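Local coordinates for uncharacterized protein (Escherichia coli O157:H7, PDB 4ZV9) that is of unknown function but belongs to the dienelactone hydrolase family of the alpha/beta-hydrolase clan and so probably hydrolyses an ester or lactone substrate, at residues A[228-231]-A[232-236]; A[33-36]-A[37-40]; A[59-62]-A[63-66]; A[99-102]-A[103-107]. All blocks are in the same frame, centred on the assembly; numbering follows the deposited sequence.

Followed from the N terminus, the contacts come in the order 2, 3, 4, 1. None nests in or crosses another, and each is local: contact 2 follows the chain out of strand 28-35 into a loop, whereas the other three lie along about two turns each of helices 56-67, 100-116 and 220-237. Contacts 2 and 3 touch directly, Val-33 CG1 lying 3.4 Å from Ala-66 CB, which packs helix 56-67 onto the sheet. Contact 1 approaches contact 3 to about 5 Å between nearest atoms. Contact 4 stands apart, its centre about 27 Å from that of contact 1, on the opposite side of the chain's centre. Together they sample three helices and one strand end of what is probably an alpha/beta-hydrolase fold.

Contact 1: A[228-231]-A[232-236]; sequences QRTL and KWFDK
Thr-230 and Phe-234, one helical turn apart, make the aromatic part of this contact. The methyl CG2 of Thr-230 lies over a face of the Phe-234 ring, 4.0 Å from its centroid, in a CH-pi contact. That branch stands anti to the backbone N and beside the carbonyl carbon, which aims it down the helix at the ring; OG1, beside the N, bonds instead to Ala-226 O and His-172 NE2. Thr-230 O sits over the same face, 3.5 Å above the plane but displaced toward the rim.

Purely apolar contact is thinner: Leu-231 CD2 reaches Phe-234 CD2 at 4.2 Å, at an oblique approach to the ring. At the exposed surface Gln-228 and Lys-232 run side by side in extended form, CG of Gln-228 meeting CE of Lys-232 at 3.8 Å.

The backbone contributes four successive i to i+4 hydrogen bonds, from Lys-232 N to Gln-228 O through Asp-235 N to Leu-231 O. The straightest joins Phe-234 N to Thr-230 O at 2.9 Å.

Helix 220-237 lays its buried side against strand 148-151, where Thr-230 and Trp-233 touch Val-150 and Phe-234 touches Cys-148. Trp-233 and Thr-230 also pack on Leu-170 of strand 169-174, and Trp-233 NE1 bonds to Pro-168 O.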
ATOM      1  N   GLN A 228       2.937   1.883  13.828  1.00 39.71           N
ATOM      2  CA  GLN A 228       2.230   2.755  14.768  1.00 41.11           C
ATOM      3  C   GLN A 228       2.033   4.111  14.144  1.00 38.49           C
ATOM      4  O   GLN A 228       0.947   4.674  14.223  1.00 35.37           O
ATOM      5  CB  GLN A 228       3.029   2.928  16.052  1.00 48.52           C
ATOM      6  CG  GLN A 228       2.376   3.796  17.131  1.00 55.02           C
ATOM      7  CD  GLN A 228       3.279   4.019  18.341  1.00 68.99           C
ATOM      8  OE1 GLN A 228       4.513   4.018  18.239  1.00 76.45           O
ATOM      9  NE2 GLN A 228       2.663   4.225  19.495  1.00 77.12           N
ATOM     10  N   ARG A 229       3.078   4.633  13.513  1.00 37.52           N
ATOM     11  CA  ARG A 229       2.977   5.913  12.821  1.00 38.57           C
ATOM     12  C   ARG A 229       1.951   5.867  11.682  1.00 33.40           C
ATOM     13  O   ARG A 229       1.199   6.822  11.466  1.00 33.30           O
ATOM     14  CB  ARG A 229       4.341   6.344  12.295  1.00 40.82           C
ATOM     15  CG  ARG A 229       5.263   6.848  13.388  1.00 42.88           C
ATOM     16  CD  ARG A 229       6.693   6.899  12.887  1.00 46.08           C
ATOM     17  NE  ARG A 229       7.589   7.525  13.857  1.00 49.30           N
ATOM     18  CZ  ARG A 229       8.913   7.444  13.821  1.00 50.48           C
ATOM     19  NH1 ARG A 229       9.530   6.725  12.882  1.00 48.95           N
ATOM     20  NH2 ARG A 229       9.631   8.073  14.745  1.00 54.81           N
ATOM     21  N   THR A 230       1.927   4.760  10.966  1.00 30.14           N
ATOM     22  CA  THR A 230       0.961   4.550   9.876  1.00 27.99           C
ATOM     23  C   THR A 230      -0.502   4.558  10.375  1.00 28.24           C
ATOM     24  O   THR A 230      -1.348   5.246   9.817  1.00 28.10           O
ATOM     25  CB  THR A 230       1.280   3.257   9.139  1.00 26.56           C
ATOM     26  OG1 THR A 230       2.608   3.334   8.617  1.00 24.96           O
ATOM     27  CG2 THR A 230       0.292   3.010   7.995  1.00 26.52           C
ATOM     28  N   LEU A 231      -0.776   3.857  11.468  1.00 30.31           N
ATOM     29  CA  LEU A 231      -2.119   3.862  12.060  1.00 32.29           C
ATOM     30  C   LEU A 231      -2.546   5.260  12.555  1.00 33.71           C
ATOM     31  O   LEU A 231      -3.703   5.657  12.397  1.00 32.84           O
ATOM     32  CB  LEU A 231      -2.224   2.847  13.205  1.00 33.43           C
ATOM     33  CG  LEU A 231      -2.004   1.376  12.818  1.00 34.26           C
ATOM     34  CD1 LEU A 231      -2.322   0.472  14.002  1.00 33.49           C
ATOM     35  CD2 LEU A 231      -2.839   0.975  11.613  1.00 32.73           C
ATOM     36  N   LYS A 232      -1.617   6.015  13.126  1.00 35.06           N
ATOM     37  CA  LYS A 232      -1.936   7.386  13.536  1.00 37.42           C
ATOM     38  C   LYS A 232      -2.258   8.265  12.323  1.00 34.78           C
ATOM     39  O   LYS A 232      -3.107   9.156  12.400  1.00 34.01           O
ATOM     40  CB  LYS A 232      -0.786   8.009  14.332  1.00 42.38           C
ATOM     41  CG  LYS A 232      -0.631   7.357  15.696  1.00 49.01           C
ATOM     42  CD  LYS A 232       0.386   8.032  16.607  1.00 56.28           C
ATOM     43  CE  LYS A 232       0.686   7.115  17.782  1.00 59.55           C
ATOM     44  NZ  LYS A 232       1.392   7.836  18.872  1.00 67.63           N
ATOM     45  N   TRP A 233      -1.557   8.036  11.222  1.00 32.85           N
ATOM     46  CA  TRP A 233      -1.768   8.797   9.999  1.00 34.24           C
ATOM     47  C   TRP A 233      -3.175   8.473   9.474  1.00 33.50           C
ATOM     48  O   TRP A 233      -3.941   9.380   9.121  1.00 32.44           O
ATOM     49  CB  TRP A 233      -0.693   8.428   8.973  1.00 33.03           C
ATOM     50  CG  TRP A 233      -0.455   9.435   7.885  1.00 33.38           C
ATOM     51  CD1 TRP A 233      -0.791   9.316   6.573  1.00 31.37           C
ATOM     52  CD2 TRP A 233       0.247  10.686   8.011  1.00 34.44           C
ATOM     53  NE1 TRP A 233      -0.357  10.426   5.873  1.00 33.46           N
ATOM     54  CE2 TRP A 233       0.278  11.280   6.733  1.00 33.21           C
ATOM     55  CE3 TRP A 233       0.842  11.360   9.085  1.00 37.42           C
ATOM     56  CZ2 TRP A 233       0.880  12.525   6.493  1.00 36.16           C
ATOM     57  CZ3 TRP A 233       1.432  12.598   8.851  1.00 38.43           C
ATOM     58  CH2 TRP A 233       1.447  13.165   7.562  1.00 38.95           C
ATOM     59  N   PHE A 234      -3.508   7.182   9.436  1.00 31.11           N
ATOM     60  CA  PHE A 234      -4.843   6.757   8.998  1.00 33.43           C
ATOM     61  C   PHE A 234      -5.925   7.382   9.864  1.00 35.64           C
ATOM     62  O   PHE A 234      -6.936   7.856   9.353  1.00 34.81           O
ATOM     63  CB  PHE A 234      -5.018   5.230   9.038  1.00 31.87           C
ATOM     64  CG  PHE A 234      -4.211   4.462   8.000  1.00 29.09           C
ATOM     65  CD1 PHE A 234      -3.769   5.061   6.819  1.00 29.40           C
ATOM     66  CD2 PHE A 234      -3.965   3.116   8.186  1.00 27.89           C
ATOM     67  CE1 PHE A 234      -3.041   4.336   5.884  1.00 29.52           C
ATOM     68  CE2 PHE A 234      -3.273   2.378   7.237  1.00 27.72           C
ATOM     69  CZ  PHE A 234      -2.806   2.992   6.086  1.00 27.44           C
ATOM     70  N   ASP A 235      -5.718   7.344  11.175  1.00 36.61           N
ATOM     71  CA  ASP A 235      -6.684   7.879  12.114  1.00 42.29           C
ATOM     72  C   ASP A 235      -6.887   9.377  11.894  1.00 42.23           C
ATOM     73  O   ASP A 235      -7.994   9.887  11.985  1.00 39.13           O
ATOM     74  CB  ASP A 235      -6.204   7.641  13.543  1.00 52.65           C
ATOM     75  CG  ASP A 235      -7.166   8.181  14.573  1.00 61.43           C
ATOM     76  OD1 ASP A 235      -8.339   7.762  14.560  1.00 73.61           O
ATOM     77  OD2 ASP A 235      -6.757   9.028  15.392  1.00 71.39           O
ATOM     78  N   LYS A 236      -5.806  10.072  11.582  1.00 40.21           N
ATOM     79  CA  LYS A 236      -5.870  11.502  11.353  1.00 42.29           C
ATOM     80  C   LYS A 236      -6.545  11.877  10.031  1.00 39.66           C
ATOM     81  O   LYS A 236      -7.299  12.843   9.982  1.00 38.91           O
ATOM     82  CB  LYS A 236      -4.457  12.073  11.362  1.00 44.49           C
ATOM     83  CG  LYS A 236      -4.365  13.589  11.407  1.00 51.54           C
ATOM     84  CD  LYS A 236      -2.906  14.002  11.438  1.00 55.40           C
ATOM     85  CE  LYS A 236      -2.690  15.470  11.398  1.00 61.46           C
ATOM     86  NZ  LYS A 236      -3.669  16.251  12.178  1.00 65.59           N
TER

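Contact 2: A[33-36]-A[37-40]; sequences VKPA and KMSG
Pro-35 supplies the nearest thing to a flat group here, a puckered pyrrolidine ring, and the selenomethionine Met-38 meets it from one side: CE of Met-38 comes down above CD of Pro-35, 3.9 Å away. The two side chains cross at about a right angle. The carbonyl of Pro-35 is the second flat element: its O lies 3.8 Å from SE of Met-38, a van der Waals approach.

The same selenomethionine also leans on the aliphatic part of Lys-34. CE of Met-38 is 4.0 Å from CB of Lys-34, and SE lies 4.1 Å from CD further along the lysine chain. Met-38 reaches both residues because its CG is held between the backbone N and the carbonyl carbon (chi1 78°), while a bend at the last torsion (chi3 -42°) turns the methyl back over the end of the strand. The residue is poorly ordered, so this arrangement should be read as a loose apolar cover and its separations as approximate. Lys-34 is extended beyond CG and carries its ammonium group away to Gln-119 OE1 and Tyr-117 OH, which hold the nitrogen at the far end of a chain whose carbons serve the packing.

Strand 28-35 thus ends at Pro-35, and the loop that leads on to strand 42-48 folds Met-38 back across its end. Lys-34 and Met-38 both rest on Ile-71 of the adjacent strand 71-75, while the backbone of Lys-34 pairs with Phe-13 of strand 12-21 on the other flank.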
ATOM      1  N   VAL A  33     -10.663  -7.250   3.140  1.00 20.62           N
ATOM      2  CA  VAL A  33     -10.847  -7.535   4.555  1.00 21.78           C
ATOM      3  C   VAL A  33     -11.558  -6.374   5.241  1.00 23.53           C
ATOM      4  O   VAL A  33     -11.129  -5.228   5.112  1.00 23.91           O
ATOM      5  CB  VAL A  33      -9.517  -7.786   5.294  1.00 22.18           C
ATOM      6  CG1 VAL A  33      -9.797  -8.442   6.644  1.00 23.36           C
ATOM      7  CG2 VAL A  33      -8.600  -8.687   4.480  1.00 22.43           C
ATOM      8  N   LYS A  34     -12.624  -6.673   5.987  1.00 24.27           N
ATOM      9  CA  LYS A  34     -13.415  -5.662   6.698  1.00 26.06           C
ATOM     10  C   LYS A  34     -13.419  -5.935   8.192  1.00 26.37           C
ATOM     11  O   LYS A  34     -13.262  -7.088   8.608  1.00 23.72           O
ATOM     12  CB  LYS A  34     -14.882  -5.754   6.289  1.00 27.44           C
ATOM     13  CG  LYS A  34     -15.173  -5.623   4.821  1.00 31.10           C
ATOM     14  CD  LYS A  34     -16.620  -5.996   4.527  1.00 32.70           C
ATOM     15  CE  LYS A  34     -16.896  -5.836   3.045  1.00 35.18           C
ATOM     16  NZ  LYS A  34     -18.217  -6.374   2.636  1.00 34.54           N
ATOM     17  N   PRO A  35     -13.640  -4.891   9.009  1.00 26.33           N
ATOM     18  CA  PRO A  35     -13.886  -5.128  10.423  1.00 28.90           C
ATOM     19  C   PRO A  35     -15.172  -5.959  10.517  1.00 30.51           C
ATOM     20  O   PRO A  35     -16.128  -5.680   9.788  1.00 30.48           O
ATOM     21  CB  PRO A  35     -14.110  -3.712  10.999  1.00 31.47           C
ATOM     22  CG  PRO A  35     -13.440  -2.794  10.040  1.00 30.51           C
ATOM     23  CD  PRO A  35     -13.550  -3.456   8.687  1.00 29.80           C
ATOM     24  N   ALA A  36     -15.187  -6.991  11.353  1.00 32.94           N
ATOM     25  CA  ALA A  36     -16.351  -7.878  11.455  1.00 37.25           C
ATOM     26  C   ALA A  36     -17.591  -7.165  11.989  1.00 43.78           C
ATOM     27  O   ALA A  36     -18.714  -7.467  11.589  1.00 41.81           O
ATOM     28  CB  ALA A  36     -16.032  -9.080  12.326  1.00 38.50           C
ATOM     29  N   LYS A  37     -17.385  -6.238  12.911  1.00 51.55           N
ATOM     30  CA  LYS A  37     -18.477  -5.484  13.493  1.00 64.59           C
ATOM     31  C   LYS A  37     -18.456  -4.057  12.959  1.00 67.86           C
ATOM     32  O   LYS A  37     -17.691  -3.221  13.440  1.00 66.46           O
ATOM     33  CB  LYS A  37     -18.342  -5.487  15.019  1.00 69.48           C
ATOM     34  CG  LYS A  37     -19.424  -4.687  15.713  1.00 80.00           C
ATOM     35  CD  LYS A  37     -19.322  -4.756  17.224  1.00 84.90           C
ATOM     36  CE  LYS A  37     -20.263  -3.752  17.870  1.00 93.58           C
ATOM     37  NZ  LYS A  37     -20.185  -3.794  19.353  1.00 97.78           N
HETATM   38  N   MSE A  38     -19.302  -3.786  11.970  1.00 71.66           N
HETATM   39  CA  MSE A  38     -19.394  -2.454  11.383  1.00 86.67           C
HETATM   40  C   MSE A  38     -20.844  -2.060  11.305  1.00 85.31           C
HETATM   41  O   MSE A  38     -21.656  -2.745  10.687  1.00 88.50           O
HETATM   42  CB  MSE A  38     -18.718  -2.424  10.013  1.00100.32           C
HETATM   43  CG  MSE A  38     -19.561  -3.036   8.894  1.00116.81           C
HETATM   44 SE   MSE A  38     -18.457  -3.824   7.471  0.96145.01          SE
HETATM   45  CE  MSE A  38     -17.028  -2.486   7.248  1.00125.78           C
ATOM     46  N   SER A  39     -21.191  -0.964  11.965  1.00 70.04           N
ATOM     47  CA  SER A  39     -22.554  -0.469  11.917  1.00 72.72           C
ATOM     48  C   SER A  39     -22.680   0.391  10.657  1.00 66.74           C
ATOM     49  O   SER A  39     -23.378   0.027   9.717  1.00 76.16           O
ATOM     50  CB  SER A  39     -22.898   0.335  13.183  1.00 72.59           C
ATOM     51  OG  SER A  39     -22.205   1.563  13.207  1.00 75.13           O
ATOM     52  N   GLY A  40     -21.959   1.504  10.625  1.00 51.34           N
ATOM     53  CA  GLY A  40     -22.059   2.451   9.510  1.00 46.14           C
ATOM     54  C   GLY A  40     -21.000   2.270   8.443  1.00 38.37           C
ATOM     55  O   GLY A  40     -20.257   1.289   8.448  1.00 36.81           O
TER

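Contact 3: A[59-62]-A[63-66]; sequences EDVA and RRVA
Helix 56-67, the crossover helix of the beta-alpha-beta unit formed with strands 42-48 and 71-75, carries here a salt-bridge network in which Asp-60 joins Arg-63 and Arg-64, three and four residues further on. Its two oxygens divide the work. OD2 accepts from both NH2 of Arg-64, at 2.8 Å, and NE of the same residue, at 2.9 Å, a side-on grip with the oxygen in the guanidinium plane. The NH2 bond uses the anti lone pair of OD2, whereas NE comes from above the carboxylate plane; the two flat groups are turned 74° against each other. OD1 takes a weak, bent hydrogen bond from Arg-63 NH2 at 3.0 Å and is also bonded by Val-5 N.

Arg-63 gets there by folding at chi3 (-65°), which lays one guanidinium face over the helix backbone, with Asp-60 CA 3.5 Å above the plane. Arg-64 stays extended from CG to NE, and CG2 of Val-61 sits over the centre of its guanidinium face. Two arginines around one buried aspartate should help to keep it ionised; Arg-64 NH2 also reaches Asp-213, while Arg-63 NE bonds to Val-5 O, so the network ties the helix to the N-terminal segment.

Ala-62 touches Tyr-31 and Val-33 of strand 28-35, whereas Val-61, Arg-64 and Val-65 pack on Trp-227 of helix 220-237. Glu-59 bonds through OE2 to Tyr-16 OH, and a water molecule links it to Arg-63, donating to Glu-59 OE1 at 2.7 Å and accepting from Arg-63 NH1 at 3.0 Å.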
ATOM      1  N   GLU A  59      -1.270 -10.293   2.522  1.00 20.72           N
ATOM      2  CA  GLU A  59      -2.612 -10.650   2.989  1.00 22.66           C
ATOM      3  C   GLU A  59      -2.726 -10.402   4.495  1.00 21.20           C
ATOM      4  O   GLU A  59      -3.747  -9.901   4.988  1.00 21.28           O
ATOM      5  CB  GLU A  59      -2.961 -12.099   2.619  1.00 22.34           C
ATOM      6  CG  GLU A  59      -3.154 -12.277   1.121  1.00 24.90           C
ATOM      7  CD  GLU A  59      -3.599 -13.690   0.731  1.00 26.57           C
ATOM      8  OE1 GLU A  59      -3.276 -14.623   1.472  1.00 27.28           O
ATOM      9  OE2 GLU A  59      -4.239 -13.847  -0.324  1.00 25.20           O
ATOM     10  N   ASP A  60      -1.675 -10.741   5.237  1.00 23.93           N
ATOM     11  CA  ASP A  60      -1.669 -10.475   6.676  1.00 22.41           C
ATOM     12  C   ASP A  60      -1.756  -8.957   6.927  1.00 22.41           C
ATOM     13  O   ASP A  60      -2.485  -8.516   7.806  1.00 20.49           O
ATOM     14  CB  ASP A  60      -0.424 -11.040   7.334  1.00 24.99           C
ATOM     15  CG  ASP A  60      -0.539 -11.066   8.844  1.00 32.11           C
ATOM     16  OD1 ASP A  60      -1.481 -11.710   9.366  1.00 39.54           O
ATOM     17  OD2 ASP A  60       0.328 -10.503   9.510  1.00 37.40           O
ATOM     18  N   VAL A  61      -1.012  -8.163   6.157  1.00 22.04           N
ATOM     19  CA  VAL A  61      -1.047  -6.714   6.342  1.00 24.05           C
ATOM     20  C   VAL A  61      -2.473  -6.192   6.137  1.00 21.60           C
ATOM     21  O   VAL A  61      -2.932  -5.330   6.885  1.00 21.57           O
ATOM     22  CB  VAL A  61      -0.035  -5.995   5.434  1.00 24.67           C
ATOM     23  CG1 VAL A  61      -0.237  -4.485   5.482  1.00 25.73           C
ATOM     24  CG2 VAL A  61       1.374  -6.354   5.867  1.00 24.74           C
ATOM     25  N   ALA A  62      -3.169  -6.731   5.138  1.00 20.10           N
ATOM     26  CA  ALA A  62      -4.552  -6.346   4.889  1.00 18.59           C
ATOM     27  C   ALA A  62      -5.405  -6.630   6.118  1.00 19.43           C
ATOM     28  O   ALA A  62      -6.237  -5.796   6.511  1.00 21.41           O
ATOM     29  CB  ALA A  62      -5.091  -7.030   3.658  1.00 19.19           C
ATOM     30  N   ARG A  63      -5.197  -7.777   6.744  1.00 18.48           N
ATOM     31  CA  ARG A  63      -5.914  -8.103   7.965  1.00 20.64           C
ATOM     32  C   ARG A  63      -5.548  -7.153   9.119  1.00 22.43           C
ATOM     33  O   ARG A  63      -6.424  -6.766   9.893  1.00 20.70           O
ATOM     34  CB  ARG A  63      -5.700  -9.555   8.368  1.00 22.92           C
ATOM     35  CG  ARG A  63      -6.292 -10.557   7.386  1.00 21.70           C
ATOM     36  CD  ARG A  63      -6.288 -11.977   7.950  1.00 22.45           C
ATOM     37  NE  ARG A  63      -4.949 -12.512   8.166  1.00 23.04           N
ATOM     38  CZ  ARG A  63      -4.229 -13.168   7.265  1.00 22.24           C
ATOM     39  NH1 ARG A  63      -4.671 -13.358   6.021  1.00 23.31           N
ATOM     40  NH2 ARG A  63      -3.031 -13.623   7.598  1.00 23.67           N
ATOM     41  N   ARG A  64      -4.287  -6.734   9.203  1.00 21.98           N
ATOM     42  CA  ARG A  64      -3.875  -5.756  10.237  1.00 23.71           C
ATOM     43  C   ARG A  64      -4.600  -4.419  10.045  1.00 23.20           C
ATOM     44  O   ARG A  64      -4.985  -3.779  11.014  1.00 26.57           O
ATOM     45  CB  ARG A  64      -2.378  -5.508  10.219  1.00 23.39           C
ATOM     46  CG  ARG A  64      -1.544  -6.765  10.440  1.00 25.42           C
ATOM     47  CD  ARG A  64      -0.058  -6.464  10.346  1.00 26.50           C
ATOM     48  NE  ARG A  64       0.690  -7.662  10.013  1.00 27.19           N
ATOM     49  CZ  ARG A  64       2.003  -7.720   9.871  1.00 29.94           C
ATOM     50  NH1 ARG A  64       2.756  -6.644  10.098  1.00 29.64           N
ATOM     51  NH2 ARG A  64       2.571  -8.879   9.531  1.00 29.99           N
ATOM     52  N   VAL A  65      -4.778  -4.014   8.795  1.00 21.66           N
ATOM     53  CA  VAL A  65      -5.515  -2.807   8.489  1.00 23.40           C
ATOM     54  C   VAL A  65      -6.972  -2.917   8.940  1.00 23.17           C
ATOM     55  O   VAL A  65      -7.532  -1.970   9.510  1.00 22.77           O
ATOM     56  CB  VAL A  65      -5.441  -2.467   6.981  1.00 22.18           C
ATOM     57  CG1 VAL A  65      -6.355  -1.300   6.641  1.00 21.46           C
ATOM     58  CG2 VAL A  65      -3.999  -2.136   6.603  1.00 22.42           C
ATOM     59  N   ALA A  66      -7.596  -4.055   8.674  1.00 23.05           N
ATOM     60  CA  ALA A  66      -8.973  -4.266   9.099  1.00 24.86           C
ATOM     61  C   ALA A  66      -9.081  -4.314  10.625  1.00 25.78           C
ATOM     62  O   ALA A  66     -10.071  -3.853  11.185  1.00 24.63           O
ATOM     63  CB  ALA A  66      -9.552  -5.535   8.472  1.00 24.87           C
TER
HETATM   64  O   HOH W   1      -3.998 -15.420   3.961  1.00 29.85           O

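Contact 4: A[99-102]-A[103-107]; sequences DPTK and LMNDF
A capped helix start defines this contact: Asp-99, Lys-102 and Leu-103 form the opening turn of helix 100-116, with Asp-99 as the N-cap residue. OD2 of Asp-99 accepts from Lys-102 N at 2.9 Å, the donor lying on the anti side of that oxygen and 21° out of the carboxylate plane. The carboxylate reaches the turn with CG anti to the residue's own N (chi1 178°). The carbonyl of the same residue completes the start, accepting from Leu-103 N at 3.0 Å, and regular i to i+4 bonds follow, Met-104 N to Pro-100 O and Asn-105 N to Thr-101 O among them.

Side-chain contact between the turns is slight. Thr-101 and Asn-105 run side by side, CG2 of Thr-101 lying 3.9 Å from ND2 of Asn-105. CG of Asn-105 presses against Thr-101 O at 3.2 Å, yet the angle is poor for a bond from ND2 to that carbonyl; the amide instead donates to Asn-23 O. A bound glycerol, probably from the crystallisation liquor, lies about 4 Å from the Asn-105 side chain. Deeper in, Leu-103 and Phe-107 touch Tyr-131, the neighbour of the modified Cys-130, and the Phe-107 ring meets that of His-49 edge-to-face.

Chemically, the negative carboxylate of Asp-99 sits where backbone N-H groups gather, and its charge probably interacts favourably with the positive end of the helix dipole. Asp-106, whose OD1 is 3.4 Å from Lys-102 O without a bond between these two acceptors, bonds through OD1 to Ser-21 OG and through OD2 to His-25 ND1, linking the helix to strand 12-21 and the following loop.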
ATOM      1  N   ASP A  99       2.596  -6.240 -17.945  1.00 34.52           N
ATOM      2  CA  ASP A  99       2.746  -4.881 -18.475  1.00 37.18           C
ATOM      3  C   ASP A  99       2.702  -3.877 -17.309  1.00 34.25           C
ATOM      4  O   ASP A  99       1.735  -3.853 -16.564  1.00 32.20           O
ATOM      5  CB  ASP A  99       1.643  -4.543 -19.462  1.00 37.72           C
ATOM      6  CG  ASP A  99       1.763  -3.119 -19.965  1.00 40.65           C
ATOM      7  OD1 ASP A  99       2.665  -2.856 -20.785  1.00 41.93           O
ATOM      8  OD2 ASP A  99       0.965  -2.266 -19.524  1.00 37.38           O
ATOM      9  N   PRO A 100       3.760  -3.061 -17.142  1.00 36.15           N
ATOM     10  CA  PRO A 100       3.805  -2.140 -16.010  1.00 35.17           C
ATOM     11  C   PRO A 100       2.644  -1.146 -15.906  1.00 34.30           C
ATOM     12  O   PRO A 100       2.136  -0.922 -14.814  1.00 32.47           O
ATOM     13  CB  PRO A 100       5.120  -1.395 -16.209  1.00 36.02           C
ATOM     14  CG  PRO A 100       5.966  -2.320 -17.015  1.00 38.59           C
ATOM     15  CD  PRO A 100       5.014  -3.036 -17.923  1.00 39.76           C
ATOM     16  N   THR A 101       2.228  -0.571 -17.026  1.00 33.95           N
ATOM     17  CA  THR A 101       1.135   0.407 -17.015  1.00 33.79           C
ATOM     18  C   THR A 101      -0.177  -0.236 -16.598  1.00 32.61           C
ATOM     19  O   THR A 101      -0.915   0.342 -15.807  1.00 29.92           O
ATOM     20  CB  THR A 101       0.977   1.087 -18.398  1.00 35.14           C
ATOM     21  OG1 THR A 101       2.228   1.679 -18.772  1.00 34.54           O
ATOM     22  CG2 THR A 101      -0.109   2.169 -18.370  1.00 34.66           C
ATOM     23  N   LYS A 102      -0.481  -1.417 -17.144  1.00 32.43           N
ATOM     24  CA  LYS A 102      -1.732  -2.096 -16.814  1.00 32.75           C
ATOM     25  C   LYS A 102      -1.739  -2.531 -15.360  1.00 32.10           C
ATOM     26  O   LYS A 102      -2.767  -2.429 -14.687  1.00 28.61           O
ATOM     27  CB  LYS A 102      -1.973  -3.293 -17.721  1.00 36.87           C
ATOM     28  CG  LYS A 102      -2.338  -2.907 -19.137  1.00 42.38           C
ATOM     29  CD  LYS A 102      -2.574  -4.138 -19.987  1.00 48.17           C
ATOM     30  CE  LYS A 102      -2.877  -3.731 -21.415  1.00 56.16           C
ATOM     31  NZ  LYS A 102      -3.220  -4.926 -22.220  1.00 62.10           N
ATOM     32  N   LEU A 103      -0.580  -2.972 -14.870  1.00 31.94           N
ATOM     33  CA  LEU A 103      -0.451  -3.373 -13.473  1.00 32.83           C
ATOM     34  C   LEU A 103      -0.731  -2.186 -12.536  1.00 33.38           C
ATOM     35  O   LEU A 103      -1.512  -2.297 -11.587  1.00 29.36           O
ATOM     36  CB  LEU A 103       0.934  -3.947 -13.209  1.00 32.75           C
ATOM     37  CG  LEU A 103       1.219  -4.378 -11.771  1.00 33.39           C
ATOM     38  CD1 LEU A 103       0.227  -5.426 -11.282  1.00 33.20           C
ATOM     39  CD2 LEU A 103       2.640  -4.911 -11.694  1.00 36.46           C
HETATM   40  N   MSE A 104      -0.097  -1.049 -12.810  0.50 32.20           N
HETATM   41  CA  MSE A 104      -0.313   0.149 -12.000  0.50 31.41           C
HETATM   42  C   MSE A 104      -1.765   0.543 -12.066  0.50 30.67           C
HETATM   43  O   MSE A 104      -2.362   0.880 -11.044  0.50 28.47           O
HETATM   44  CB  MSE A 104       0.564   1.294 -12.496  0.50 33.43           C
HETATM   45  CG  MSE A 104       0.333   2.550 -11.676  0.50 34.15           C
HETATM   46 SE   MSE A 104       1.355   4.025 -12.496  0.50 38.64          SE
HETATM   47  CE  MSE A 104       0.276   4.233 -14.145  0.50 34.29           C
ATOM     48  N   ASN A 105      -2.353   0.484 -13.258  1.00 30.42           N
ATOM     49  CA  ASN A 105      -3.772   0.809 -13.426  1.00 29.92           C
ATOM     50  C   ASN A 105      -4.714  -0.051 -12.589  1.00 28.56           C
ATOM     51  O   ASN A 105      -5.771   0.421 -12.172  1.00 25.57           O
ATOM     52  CB  ASN A 105      -4.177   0.807 -14.901  1.00 30.48           C
ATOM     53  CG  ASN A 105      -3.660   2.043 -15.648  1.00 32.28           C
ATOM     54  OD1 ASN A 105      -3.215   3.009 -15.035  1.00 33.38           O
ATOM     55  ND2 ASN A 105      -3.709   2.003 -16.963  1.00 29.53           N
ATOM     56  N   ASP A 106      -4.347  -1.311 -12.371  1.00 28.26           N
ATOM     57  CA  ASP A 106      -5.140  -2.193 -11.538  1.00 27.14           C
ATOM     58  C   ASP A 106      -5.228  -1.628 -10.140  1.00 25.28           C
ATOM     59  O   ASP A 106      -6.274  -1.720  -9.502  1.00 28.70           O
ATOM     60  CB  ASP A 106      -4.545  -3.617 -11.483  1.00 27.64           C
ATOM     61  CG  ASP A 106      -4.732  -4.399 -12.779  1.00 32.21           C
ATOM     62  OD1 ASP A 106      -5.544  -4.006 -13.647  1.00 29.37           O
ATOM     63  OD2 ASP A 106      -4.022  -5.423 -12.939  1.00 35.72           O
ATOM     64  N   PHE A 107      -4.126  -1.092  -9.627  1.00 25.11           N
ATOM     65  CA  PHE A 107      -4.132  -0.518  -8.279  1.00 23.94           C
ATOM     66  C   PHE A 107      -4.899   0.797  -8.228  1.00 25.23           C
ATOM     67  O   PHE A 107      -5.610   1.066  -7.261  1.00 24.85           O
ATOM     68  CB  PHE A 107      -2.709  -0.397  -7.716  1.00 25.00           C
ATOM     69  CG  PHE A 107      -2.035  -1.725  -7.533  1.00 25.14           C
ATOM     70  CD1 PHE A 107      -2.411  -2.554  -6.503  1.00 23.25           C
ATOM     71  CD2 PHE A 107      -1.061  -2.161  -8.418  1.00 25.92           C
ATOM     72  CE1 PHE A 107      -1.842  -3.796  -6.353  1.00 25.31           C
ATOM     73  CE2 PHE A 107      -0.489  -3.404  -8.277  1.00 25.26           C
ATOM     74  CZ  PHE A 107      -0.871  -4.225  -7.240  1.00 24.38           C
TER